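Local coordinates for cellulosomal scaffoldin (Acetivibrio cellulolyticus, PDB 4WI0), which carries the C-terminal X-module and dockerin that bind a type II cohesin, in a scaffoldin whose full-length form probably also hydrolyses cellulose, at residues Thr2-Tyr7 / Asp77-Ser83; Val22-Phe26 / Val38-Gly43; Ala52-Val57 / Glu68-Val74; Ile87-Ala91 / Val152-Tyr156. The protein carries 1 engineered substitution. All coordinates share one frame; numbering follows the deposited sequence.

Overall arrangement
Contacts 1, 2 and 3 lie within the beta-sandwich X-module, and contact 4 ties it to the dockerin. Contact 1 joins two strands of the three-stranded sheet. Contact 3 joins two strands of the facing four-stranded sheet. Their centres are about 12 Å apart, and L80 CD2 meets V72 CG1 at 3.6 Å between the sheets. Contact 2 holds two connecting loops, with its centre about 14 Å from that of contact 1. F26 CE1 packs on M89 CB of contact 4 at 3.5 Å. Contacts 1 and 4 share strand 78-89. The W90 side chain of contact 4 is about 11 Å from a bound calcium ion. Contact 1 lies away from the calcium sites.

Contact 1: Thr2-Tyr7 / Asp77-Ser83; sequences TTVSGY and DKELSTS
T2-Y7 and D77-S83 run parallel in the three-stranded sheet of the X-module, bridged at V4 with K78 and S5 with E79. The ladder starts at D77, whose OD1 accepts T3 N at 2.9 Å from above the carboxylate plane. Its side chain thus takes the place of a backbone acceptor before the strand begins. Two backbone bonds follow, K78 N to T3 O and S5 N to K78 O, each 3.0 Å. Regular bridging ends at E79, but L80 N still bonds to S5 O at 2.8 Å. V4 and L80 meet on the face turned to the other sheet of the sandwich, where both touch strand 67-74. V4 CG1, anti to its own N (chi1 -178°), reaches L80 CG at 3.7 Å. On the S5 and E79 face, a water donates to E79 OE2 and lies unusually close to S5 OG. S81 turns its side chain to the first strand, and Y7 N donates to S81 OG at 2.7 Å with an angle of 163°. G6 has no side chain in the way of that hydroxyl. S81 O lies at the edge of the Y7 ring and is buried without a hydrogen-bond partner in the model. S83 CB makes a CH-pi contact over a face of the same ring, 4.0 Å from its centroid and 7° off the normal. The Y7 ring also meets the ring of Y44, from the neighbouring strand 44-50.

Contact 2: Val22-Phe26 / Val38-Gly43; sequences VKAGF and VTDSNG
T39 OG1 is the hub between V22-F26 and V38-G43. It donates to K23 O at 2.8 Å, in the carbonyl plane and on a lone pair. It also accepts F26 N at 3.1 Å, with an N-H...O angle of 148°. With chi1 at 57° the hydroxyl sits between the backbone N and carbonyl carbon of T39, turned into the bend formed by K23-F26. The backbone of T39 adds two bonds to the same bend. T39 N gives to F26 O at 2.9 Å, and G25 N gives to T39 O at 3.2 Å. The hydroxyl also lies at the edge of the F26 ring, near its plane. Next to this centre, V38 CG1 packs on G25 CA at 3.5 Å. A24 CA makes a bent C-H...O contact with D40 O, 3.2 Å away. K23 runs its extended chain along the turn, with CB 3.6 Å from S41 O. That turn is type I, from D40 to G43. D40 OD1 also accepts N42 N at 2.8 Å from above the carboxylate plane, an Asx turn. The same oxygen takes Y44 N as well. Further out, the F26 ring meets K61 in a cation-pi contact and Y64 edge-to-face. V22-F26 leads from helix 19-22 into strand 27-31. V38-G43 carries the chain from strand 34-38 to strand 44-50 in the other sheet. Both loops rest on I8 of strand 2-10.

Contact 3: Ala52-Val57 / Glu68-Val74; sequences AGTYTV and EIANVSV
G53-V57 and E68-V74 pair as antiparallel strands, with axes 4.5 Å apart at closest approach and N-to-C directions 142° apart. G53 with V74, Y55 with V72 and V57 with I69 are hydrogen-bonded pairs, each bound both ways. V72 N to Y55 O and I69 N to V57 O are both 2.8 Å. The register slips by one residue between Y55 and V57, where the longer side carries A70 and N71. This is a beta bulge. N71 there has positive backbone angles (phi 55°, psi 46°). Its N turns to a water at 2.7 Å, and T56 OG1 holds the same water at 2.9 Å. The two strands form a hairpin at one side of the four-stranded sheet, with 67-74 outermost within the chain. Y55, V57, I69, V72 and V74 lie on one face. V57 and V72 cross at about a right angle, with CG2 to CG2 at 3.7 Å. Both also touch L80 of the opposing sheet. V74 CG2 meets the edge of the Y55 ring at CD2, 4.2 Å away, while V74 packs on T2 and V4 across the sandwich. The Y55 hydroxyl is hydrogen-bonded to A51 O. T54 and S73 share the other face. The methyl T54 CG2 lies against N71 CA at 3.9 Å. T56 CG2 meets E68 CB at 4.1 Å.

Contact 4: Ile87-Ala91 / Val152-Tyr156; sequences ILMWA and VSSDY
The W90 six-membered ring and the Y156 ring meet obliquely, their planes 34° apart. Y156 CE1 sits over the centre of the indole, 3.3 Å above its plane. Conversely, W90 CE3 lies over the face of the Y156 ring, offset toward the rim, and W90 N is at its edge. The contact joins I87-A91, which continues strand 78-89 of the X-module, to the C-terminal tail after strand 151-152, beside the calcium-binding dockerin. Y156 is the last residue of the chain, and its side chain reaches W90, with OH near the backbone. W90 N donates to Y156 OH at 2.9 Å, nearly straight at 166°. The hydroxyl is also hydrogen-bonded to L65 O, so two backbone groups fix the far end of the phenol. Y156 CE1 is 3.4 Å from both W90 CE2 and W90 CD2. W90 CG stands beside its backbone N (chi1 -53°), which brings bond and ring contact together on the same tyrosine. The indole also stacks with H148. M89 adds a Met-aromatic contact, with SD 5.3 Å from the Y156 ring centroid. The tail holds its own shape through a short 3-10 segment, S153-D155. V152 N donates to D155 OD2 at 2.9 Å, and S153 OG bonds to T66 O. The W90 side chain is about 8 Å from that of D93, a calcium ligand. At the far end of the indole, W90 CH2 lies 3.9 Å from D155 O.

Contact 1: Thr2-Tyr7 / Asp77-Ser83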
loop_
_atom_site.group_PDB
_atom_site.type_symbol
_atom_site.label_atom_id
_atom_site.label_comp_id
_atom_site.label_asym_id
_atom_site.label_seq_id
_atom_site.Cartn_x
_atom_site.Cartn_y
_atom_site.Cartn_z
ATOM N N THR B 2 37.020 18.673 -6.516
ATOM C CA THR B 2 35.901 18.549 -7.444
ATOM C C THR B 2 34.557 18.549 -6.719
ATOM O O THR B 2 34.494 18.393 -5.502
ATOM C CB THR B 2 36.007 17.250 -8.278
ATOM O OG1 THR B 2 35.715 16.113 -7.456
ATOM C CG2 THR B 2 37.406 17.094 -8.878
ATOM N N THR B 3 33.488 18.727 -7.490
ATOM C CA THR B 3 32.130 18.633 -6.975
ATOM C C THR B 3 31.465 17.358 -7.484
ATOM O O THR B 3 31.388 17.134 -8.694
ATOM C CB THR B 3 31.279 19.840 -7.416
ATOM O OG1 THR B 3 31.931 21.054 -7.030
ATOM C CG2 THR B 3 29.897 19.790 -6.779
ATOM N N VAL B 4 30.986 16.529 -6.559
ATOM C CA VAL B 4 30.169 15.366 -6.894
ATOM C C VAL B 4 28.702 15.730 -6.603
ATOM O O VAL B 4 28.371 16.110 -5.483
ATOM C CB VAL B 4 30.614 14.121 -6.092
ATOM C CG1 VAL B 4 29.799 12.897 -6.475
ATOM C CG2 VAL B 4 32.091 13.841 -6.318
ATOM N N SER B 5 27.843 15.632 -7.617
ATOM C CA SER B 5 26.421 15.968 -7.483
ATOM C C SER B 5 25.487 14.896 -8.077
ATOM O O SER B 5 25.929 13.956 -8.737
ATOM C CB SER B 5 26.154 17.320 -8.155
ATOM O OG SER B 5 26.473 17.265 -9.535
ATOM N N GLY B 6 24.188 15.049 -7.847
ATOM C CA GLY B 6 23.196 14.147 -8.428
ATOM C C GLY B 6 21.813 14.248 -7.814
ATOM O O GLY B 6 21.536 15.153 -7.022
ATOM N N TYR B 7 20.953 13.305 -8.189
ATOM C CA TYR B 7 19.563 13.268 -7.742
ATOM C C TYR B 7 19.192 11.907 -7.154
ATOM O O TYR B 7 19.508 10.876 -7.734
ATOM C CB TYR B 7 18.636 13.580 -8.919
ATOM C CG TYR B 7 18.684 15.023 -9.329
ATOM C CD1 TYR B 7 19.658 15.486 -10.210
ATOM C CD2 TYR B 7 17.771 15.942 -8.818
ATOM C CE1 TYR B 7 19.710 16.822 -10.583
ATOM C CE2 TYR B 7 17.819 17.278 -9.184
ATOM C CZ TYR B 7 18.789 17.709 -10.067
ATOM O OH TYR B 7 18.840 19.039 -10.431
ATOM N N ASP B 77 34.703 17.385 -11.924
ATOM C CA ASP B 77 33.304 17.517 -11.515
ATOM C C ASP B 77 32.501 16.376 -12.135
ATOM O O ASP B 77 32.646 16.104 -13.324
ATOM C CB ASP B 77 32.726 18.862 -11.963
ATOM C CG ASP B 77 33.272 20.034 -11.171
ATOM O OD1 ASP B 77 33.948 19.828 -10.138
ATOM O OD2 ASP B 77 33.014 21.181 -11.584
ATOM N N LYS B 78 31.672 15.708 -11.329
ATOM C CA LYS B 78 30.943 14.525 -11.775
ATOM C C LYS B 78 29.496 14.524 -11.303
ATOM O O LYS B 78 29.222 14.697 -10.111
ATOM C CB LYS B 78 31.621 13.254 -11.256
ATOM C CG LYS B 78 30.933 11.967 -11.698
ATOM C CD LYS B 78 31.627 10.746 -11.123
ATOM C CE LYS B 78 31.131 9.459 -11.769
ATOM N NZ LYS B 78 31.823 9.200 -13.059
ATOM N N GLU B 79 28.589 14.282 -12.247
ATOM C CA GLU B 79 27.171 14.107 -11.950
ATOM C C GLU B 79 26.840 12.612 -11.890
ATOM O O GLU B 79 26.909 11.919 -12.897
ATOM C CB GLU B 79 26.327 14.821 -13.019
ATOM C CG GLU B 79 24.915 15.136 -12.580
ATOM C CD GLU B 79 24.195 16.120 -13.493
ATOM O OE1 GLU B 79 24.356 16.038 -14.736
ATOM O OE2 GLU B 79 23.458 16.978 -12.954
ATOM N N LEU B 80 26.503 12.116 -10.704
ATOM C CA LEU B 80 26.194 10.700 -10.513
ATOM C C LEU B 80 24.883 10.294 -11.142
ATOM O O LEU B 80 24.726 9.151 -11.542
ATOM C CB LEU B 80 26.133 10.350 -9.034
ATOM C CG LEU B 80 27.401 10.627 -8.230
ATOM C CD1 LEU B 80 27.322 9.884 -6.905
ATOM C CD2 LEU B 80 28.654 10.222 -9.005
ATOM N N SER B 81 23.938 11.231 -11.220
ATOM C CA SER B 81 22.617 10.942 -11.749
ATOM C C SER B 81 21.973 12.250 -12.206
ATOM O O SER B 81 22.524 13.316 -11.963
ATOM C CB SER B 81 21.761 10.272 -10.679
ATOM O OG SER B 81 21.739 11.034 -9.482
ATOM N N THR B 82 20.818 12.159 -12.853
ATOM C CA THR B 82 20.110 13.343 -13.362
ATOM C C THR B 82 18.678 13.362 -12.829
ATOM O O THR B 82 18.212 12.378 -12.249
ATOM C CB THR B 82 20.069 13.353 -14.896
ATOM O OG1 THR B 82 19.305 12.234 -15.368
ATOM C CG2 THR B 82 21.492 13.298 -15.484
ATOM N N SER B 83 17.977 14.476 -13.025
ATOM C CA SER B 83 16.596 14.585 -12.547
ATOM C C SER B 83 15.651 13.621 -13.273
ATOM O O SER B 83 14.725 13.092 -12.662
ATOM C CB SER B 83 16.081 16.024 -12.658
ATOM O OG SER B 83 16.385 16.550 -13.920
HETATM O O HOH W 1 24.857 18.560 -10.881
#

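Contact 2: Val22-Phe26 / Val38-Gly43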
loop_
_atom_site.group_PDB
_atom_site.type_symbol
_atom_site.label_atom_id
_atom_site.label_comp_id
_atom_site.label_asym_id
_atom_site.label_seq_id
_atom_site.Cartn_x
_atom_site.Cartn_y
_atom_site.Cartn_z
ATOM N N VAL B 22 9.252 13.725 0.546
ATOM C CA VAL B 22 9.882 12.397 0.368
ATOM C C VAL B 22 11.203 12.400 -0.409
ATOM O O VAL B 22 11.989 11.457 -0.277
ATOM C CB VAL B 22 8.933 11.367 -0.286
ATOM C CG1 VAL B 22 7.666 11.215 0.539
ATOM C CG2 VAL B 22 8.604 11.737 -1.725
ATOM N N LYS B 23 11.444 13.433 -1.218
ATOM C CA LYS B 23 12.711 13.546 -1.960
ATOM C C LYS B 23 13.853 14.131 -1.131
ATOM O O LYS B 23 15.024 13.911 -1.442
ATOM C CB LYS B 23 12.538 14.370 -3.228
ATOM C CG LYS B 23 11.856 13.622 -4.352
ATOM C CD LYS B 23 11.767 14.505 -5.580
ATOM C CE LYS B 23 10.934 13.867 -6.675
ATOM N NZ LYS B 23 10.731 14.833 -7.785
ATOM N N ALA B 24 13.506 14.869 -0.085
ATOM C CA ALA B 24 14.480 15.464 0.811
ATOM C C ALA B 24 14.935 14.463 1.859
ATOM O O ALA B 24 14.230 13.495 2.154
ATOM C CB ALA B 24 13.881 16.682 1.493
ATOM N N GLY B 25 16.120 14.707 2.412
ATOM C CA GLY B 25 16.583 14.002 3.594
ATOM C C GLY B 25 17.412 12.753 3.371
ATOM O O GLY B 25 17.762 12.088 4.337
ATOM N N PHE B 26 17.727 12.418 2.121
ATOM C CA PHE B 26 18.655 11.319 1.847
ATOM C C PHE B 26 20.086 11.811 2.079
ATOM O O PHE B 26 20.478 12.863 1.561
ATOM C CB PHE B 26 18.512 10.811 0.411
ATOM C CG PHE B 26 17.205 10.117 0.128
ATOM C CD1 PHE B 26 17.042 8.767 0.407
ATOM C CD2 PHE B 26 16.144 10.812 -0.437
ATOM C CE1 PHE B 26 15.839 8.129 0.147
ATOM C CE2 PHE B 26 14.935 10.181 -0.698
ATOM C CZ PHE B 26 14.783 8.839 -0.407
ATOM N N VAL B 38 23.026 16.209 2.213
ATOM C CA VAL B 38 21.634 15.789 2.314
ATOM C C VAL B 38 20.861 16.355 1.130
ATOM O O VAL B 38 21.066 17.520 0.749
ATOM C CB VAL B 38 21.020 16.268 3.634
ATOM C CG1 VAL B 38 19.593 15.777 3.766
ATOM C CG2 VAL B 38 21.862 15.775 4.809
ATOM N N THR B 39 19.983 15.544 0.544
ATOM C CA THR B 39 19.229 15.985 -0.624
ATOM C C THR B 39 18.209 17.065 -0.232
ATOM O O THR B 39 17.657 17.023 0.866
ATOM C CB THR B 39 18.491 14.830 -1.333
ATOM O OG1 THR B 39 17.618 14.163 -0.412
ATOM C CG2 THR B 39 19.482 13.831 -1.933
ATOM N N ASP B 40 17.982 18.021 -1.137
ATOM C CA ASP B 40 16.934 19.036 -0.964
ATOM C C ASP B 40 15.573 18.500 -1.410
ATOM O O ASP B 40 15.434 17.304 -1.683
ATOM C CB ASP B 40 17.300 20.336 -1.712
ATOM C CG ASP B 40 17.465 20.143 -3.218
ATOM O OD1 ASP B 40 16.874 19.211 -3.815
ATOM O OD2 ASP B 40 18.206 20.946 -3.812
ATOM N N SER B 41 14.568 19.377 -1.493
ATOM C CA SER B 41 13.214 18.957 -1.848
ATOM C C SER B 41 13.078 18.508 -3.307
ATOM O O SER B 41 12.080 17.888 -3.672
ATOM C CB SER B 41 12.211 20.064 -1.543
ATOM O OG SER B 41 12.457 21.211 -2.344
ATOM N N ASN B 42 14.070 18.823 -4.137
ATOM C CA ASN B 42 14.125 18.316 -5.503
ATOM C C ASN B 42 14.918 17.011 -5.596
ATOM O O ASN B 42 15.115 16.499 -6.690
ATOM C CB ASN B 42 14.759 19.349 -6.448
ATOM C CG ASN B 42 14.077 20.706 -6.398
ATOM O OD1 ASN B 42 14.725 21.748 -6.555
ATOM N ND2 ASN B 42 12.769 20.707 -6.197
ATOM N N GLY B 43 15.378 16.488 -4.458
ATOM C CA GLY B 43 16.210 15.287 -4.424
ATOM C C GLY B 43 17.660 15.531 -4.791
ATOM O O GLY B 43 18.421 14.581 -4.986
HETATM O O HOH W 2 9.685 17.488 -5.999
#

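Contact 3: Ala52-Val57 / Glu68-Val74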
loop_
_atom_site.group_PDB
_atom_site.type_symbol
_atom_site.label_atom_id
_atom_site.label_comp_id
_atom_site.label_asym_id
_atom_site.label_seq_id
_atom_site.Cartn_x
_atom_site.Cartn_y
_atom_site.Cartn_z
ATOM N N ALA B 52 40.173 13.766 -6.125
ATOM C CA ALA B 52 40.158 12.826 -7.234
ATOM C C ALA B 52 40.557 11.439 -6.742
ATOM O O ALA B 52 41.457 11.305 -5.919
ATOM C CB ALA B 52 41.115 13.292 -8.321
ATOM N N GLY B 53 39.883 10.417 -7.258
ATOM C CA GLY B 53 40.040 9.046 -6.777
ATOM C C GLY B 53 38.795 8.226 -7.062
ATOM O O GLY B 53 37.845 8.723 -7.662
ATOM N N THR B 54 38.805 6.969 -6.627
ATOM C CA THR B 54 37.696 6.045 -6.845
ATOM C C THR B 54 37.086 5.630 -5.512
ATOM O O THR B 54 37.810 5.210 -4.600
ATOM C CB THR B 54 38.155 4.771 -7.579
ATOM O OG1 THR B 54 38.861 5.127 -8.777
ATOM C CG2 THR B 54 36.965 3.900 -7.941
ATOM N N TYR B 55 35.755 5.706 -5.428
ATOM C CA TYR B 55 35.034 5.594 -4.168
ATOM C C TYR B 55 33.792 4.731 -4.265
ATOM O O TYR B 55 33.219 4.535 -5.339
ATOM C CB TYR B 55 34.563 6.982 -3.691
ATOM C CG TYR B 55 35.649 8.015 -3.536
ATOM C CD1 TYR B 55 36.438 8.063 -2.389
ATOM C CD2 TYR B 55 35.879 8.962 -4.531
ATOM C CE1 TYR B 55 37.437 9.018 -2.243
ATOM C CE2 TYR B 55 36.878 9.920 -4.396
ATOM C CZ TYR B 55 37.649 9.947 -3.252
ATOM O OH TYR B 55 38.634 10.896 -3.120
ATOM N N THR B 56 33.372 4.240 -3.107
ATOM C CA THR B 56 32.028 3.742 -2.916
ATOM C C THR B 56 31.196 4.905 -2.391
ATOM O O THR B 56 31.628 5.604 -1.485
ATOM C CB THR B 56 32.012 2.584 -1.909
ATOM O OG1 THR B 56 32.839 1.529 -2.409
ATOM C CG2 THR B 56 30.600 2.060 -1.705
ATOM N N VAL B 57 30.022 5.128 -2.978
ATOM C CA VAL B 57 29.089 6.141 -2.481
ATOM C C VAL B 57 27.941 5.440 -1.757
ATOM O O VAL B 57 27.353 4.508 -2.305
ATOM C CB VAL B 57 28.563 7.023 -3.631
ATOM C CG1 VAL B 57 27.545 8.031 -3.122
ATOM C CG2 VAL B 57 29.729 7.760 -4.286
ATOM N N GLU B 68 24.640 1.087 -1.667
ATOM C CA GLU B 68 26.049 1.366 -1.930
ATOM C C GLU B 68 26.295 1.312 -3.432
ATOM O O GLU B 68 25.863 0.373 -4.111
ATOM C CB GLU B 68 26.952 0.380 -1.182
ATOM C CG GLU B 68 26.931 0.589 0.323
ATOM C CD GLU B 68 27.858 -0.351 1.078
ATOM O OE1 GLU B 68 28.963 0.078 1.459
ATOM O OE2 GLU B 68 27.494 -1.525 1.295
ATOM N N ILE B 69 26.969 2.335 -3.947
ATOM C CA ILE B 69 27.330 2.385 -5.348
ATOM C C ILE B 69 28.840 2.259 -5.432
ATOM O O ILE B 69 29.566 3.137 -4.979
ATOM C CB ILE B 69 26.877 3.701 -6.008
ATOM C CG1 ILE B 69 25.366 3.883 -5.818
ATOM C CG2 ILE B 69 27.262 3.713 -7.487
ATOM C CD1 ILE B 69 24.833 5.212 -6.317
ATOM N N ALA B 70 29.302 1.155 -6.010
ATOM C CA ALA B 70 30.734 0.857 -6.106
ATOM C C ALA B 70 31.388 1.529 -7.309
ATOM O O ALA B 70 30.708 1.933 -8.260
ATOM C CB ALA B 70 30.933 -0.648 -6.190
ATOM N N ASN B 71 32.714 1.645 -7.258
ATOM C CA ASN B 71 33.512 2.073 -8.411
ATOM C C ASN B 71 33.063 3.408 -9.000
ATOM O O ASN B 71 32.917 3.539 -10.216
ATOM C CB ASN B 71 33.497 0.980 -9.495
ATOM C CG ASN B 71 33.955 -0.369 -8.968
ATOM O OD1 ASN B 71 35.014 -0.466 -8.366
ATOM N ND2 ASN B 71 33.158 -1.416 -9.186
ATOM N N VAL B 72 32.837 4.392 -8.132
ATOM C CA VAL B 72 32.534 5.744 -8.571
ATOM C C VAL B 72 33.871 6.454 -8.789
ATOM O O VAL B 72 34.583 6.796 -7.836
ATOM C CB VAL B 72 31.654 6.511 -7.560
ATOM C CG1 VAL B 72 31.302 7.889 -8.101
ATOM C CG2 VAL B 72 30.387 5.724 -7.252
ATOM N N SER B 73 34.207 6.647 -10.059
ATOM C CA SER B 73 35.508 7.172 -10.458
ATOM C C SER B 73 35.395 8.679 -10.640
ATOM O O SER B 73 34.605 9.146 -11.461
ATOM C CB SER B 73 35.947 6.502 -11.760
ATOM O OG SER B 73 37.220 6.955 -12.171
ATOM N N VAL B 74 36.166 9.433 -9.864
ATOM C CA VAL B 74 36.093 10.891 -9.888
ATOM C C VAL B 74 37.423 11.486 -10.374
ATOM O O VAL B 74 38.441 11.393 -9.681
ATOM C CB VAL B 74 35.769 11.452 -8.489
ATOM C CG1 VAL B 74 35.693 12.974 -8.524
ATOM C CG2 VAL B 74 34.469 10.861 -7.954
HETATM O O HOH W 3 34.147 1.253 -4.945
#

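Contact 4: Ile87-Ala91 / Val152-Tyr156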
loop_
_atom_site.group_PDB
_atom_site.type_symbol
_atom_site.label_atom_id
_atom_site.label_comp_id
_atom_site.label_asym_id
_atom_site.label_seq_id
_atom_site.Cartn_x
_atom_site.Cartn_y
_atom_site.Cartn_z
ATOM N N ILE B 87 18.958 8.247 -8.989
ATOM C CA ILE B 87 19.211 7.031 -8.212
ATOM C C ILE B 87 17.959 6.776 -7.366
ATOM O O ILE B 87 17.486 7.663 -6.648
ATOM C CB ILE B 87 20.455 7.195 -7.327
ATOM C CG1 ILE B 87 21.691 7.379 -8.206
ATOM C CG2 ILE B 87 20.639 6.009 -6.390
ATOM C CD1 ILE B 87 22.843 8.043 -7.482
ATOM N N LEU B 88 17.411 5.573 -7.481
ATOM C CA LEU B 88 16.234 5.205 -6.722
ATOM C C LEU B 88 16.615 4.572 -5.389
ATOM O O LEU B 88 17.601 3.845 -5.306
ATOM C CB LEU B 88 15.352 4.273 -7.549
ATOM C CG LEU B 88 14.781 4.922 -8.818
ATOM C CD1 LEU B 88 13.780 3.997 -9.481
ATOM C CD2 LEU B 88 14.138 6.266 -8.531
ATOM N N MET B 89 15.844 4.902 -4.348
ATOM C CA MET B 89 15.983 4.307 -3.013
ATOM C C MET B 89 14.687 3.581 -2.622
ATOM O O MET B 89 13.579 4.104 -2.842
ATOM C CB MET B 89 16.309 5.381 -1.978
ATOM C CG MET B 89 17.707 5.973 -2.115
ATOM S SD MET B 89 19.001 4.780 -1.700
ATOM C CE MET B 89 18.751 4.699 0.067
ATOM N N TRP B 90 14.824 2.383 -2.044
ATOM C CA TRP B 90 13.649 1.542 -1.729
ATOM C C TRP B 90 13.184 1.708 -0.284
ATOM O O TRP B 90 13.902 1.348 0.666
ATOM C CB TRP B 90 13.940 0.062 -2.000
ATOM C CG TRP B 90 14.453 -0.229 -3.388
ATOM C CD1 TRP B 90 14.367 0.578 -4.487
ATOM C CD2 TRP B 90 15.108 -1.426 -3.819
ATOM N NE1 TRP B 90 14.936 -0.041 -5.570
ATOM C CE2 TRP B 90 15.399 -1.273 -5.188
ATOM C CE3 TRP B 90 15.480 -2.614 -3.178
ATOM C CZ2 TRP B 90 16.043 -2.261 -5.932
ATOM C CZ3 TRP B 90 16.121 -3.598 -3.915
ATOM C CH2 TRP B 90 16.396 -3.415 -5.277
ATOM N N ALA B 91 11.987 2.263 -0.115
ATOM C CA ALA B 91 11.382 2.414 1.201
ATOM C C ALA B 91 10.958 1.059 1.764
ATOM O O ALA B 91 10.635 0.141 1.016
ATOM C CB ALA B 91 10.167 3.324 1.122
ATOM N N VAL B 152 17.633 -7.394 -0.146
ATOM C CA VAL B 152 18.655 -6.872 0.762
ATOM C C VAL B 152 19.474 -5.828 0.003
ATOM O O VAL B 152 19.257 -5.616 -1.189
ATOM C CB VAL B 152 19.559 -8.008 1.317
ATOM C CG1 VAL B 152 18.730 -8.991 2.135
ATOM C CG2 VAL B 152 20.297 -8.733 0.198
ATOM N N SER B 153 20.406 -5.163 0.679
ATOM C CA SER B 153 21.114 -4.024 0.065
ATOM C C SER B 153 21.912 -4.398 -1.193
ATOM O O SER B 153 21.997 -3.606 -2.121
ATOM C CB SER B 153 22.015 -3.327 1.095
ATOM O OG SER B 153 21.221 -2.727 2.111
ATOM N N SER B 154 22.467 -5.610 -1.237
ATOM C CA SER B 154 23.262 -6.042 -2.392
ATOM C C SER B 154 22.428 -6.317 -3.662
ATOM O O SER B 154 23.001 -6.598 -4.712
ATOM C CB SER B 154 24.088 -7.282 -2.032
ATOM O OG SER B 154 23.258 -8.346 -1.598
ATOM N N ASP B 155 21.095 -6.249 -3.566
ATOM C CA ASP B 155 20.218 -6.473 -4.721
ATOM C C ASP B 155 19.994 -5.220 -5.577
ATOM O O ASP B 155 19.481 -5.326 -6.693
ATOM C CB ASP B 155 18.864 -7.026 -4.272
ATOM C CG ASP B 155 18.965 -8.400 -3.635
ATOM O OD1 ASP B 155 19.740 -9.252 -4.124
ATOM O OD2 ASP B 155 18.253 -8.637 -2.645
ATOM N N TYR B 156 20.346 -4.039 -5.061
ATOM C CA TYR B 156 20.263 -2.789 -5.855
ATOM C C TYR B 156 21.083 -2.893 -7.127
ATOM O O TYR B 156 22.117 -3.549 -7.156
ATOM C CB TYR B 156 20.813 -1.585 -5.082
ATOM C CG TYR B 156 19.857 -0.904 -4.144
ATOM C CD1 TYR B 156 18.784 -0.158 -4.624
ATOM C CD2 TYR B 156 20.052 -0.960 -2.773
ATOM C CE1 TYR B 156 17.918 0.489 -3.757
ATOM C CE2 TYR B 156 19.186 -0.327 -1.903
ATOM C CZ TYR B 156 18.125 0.403 -2.400
ATOM O OH TYR B 156 17.281 1.034 -1.513
ATOM O OXT TYR B 156 20.754 -2.298 -8.143
#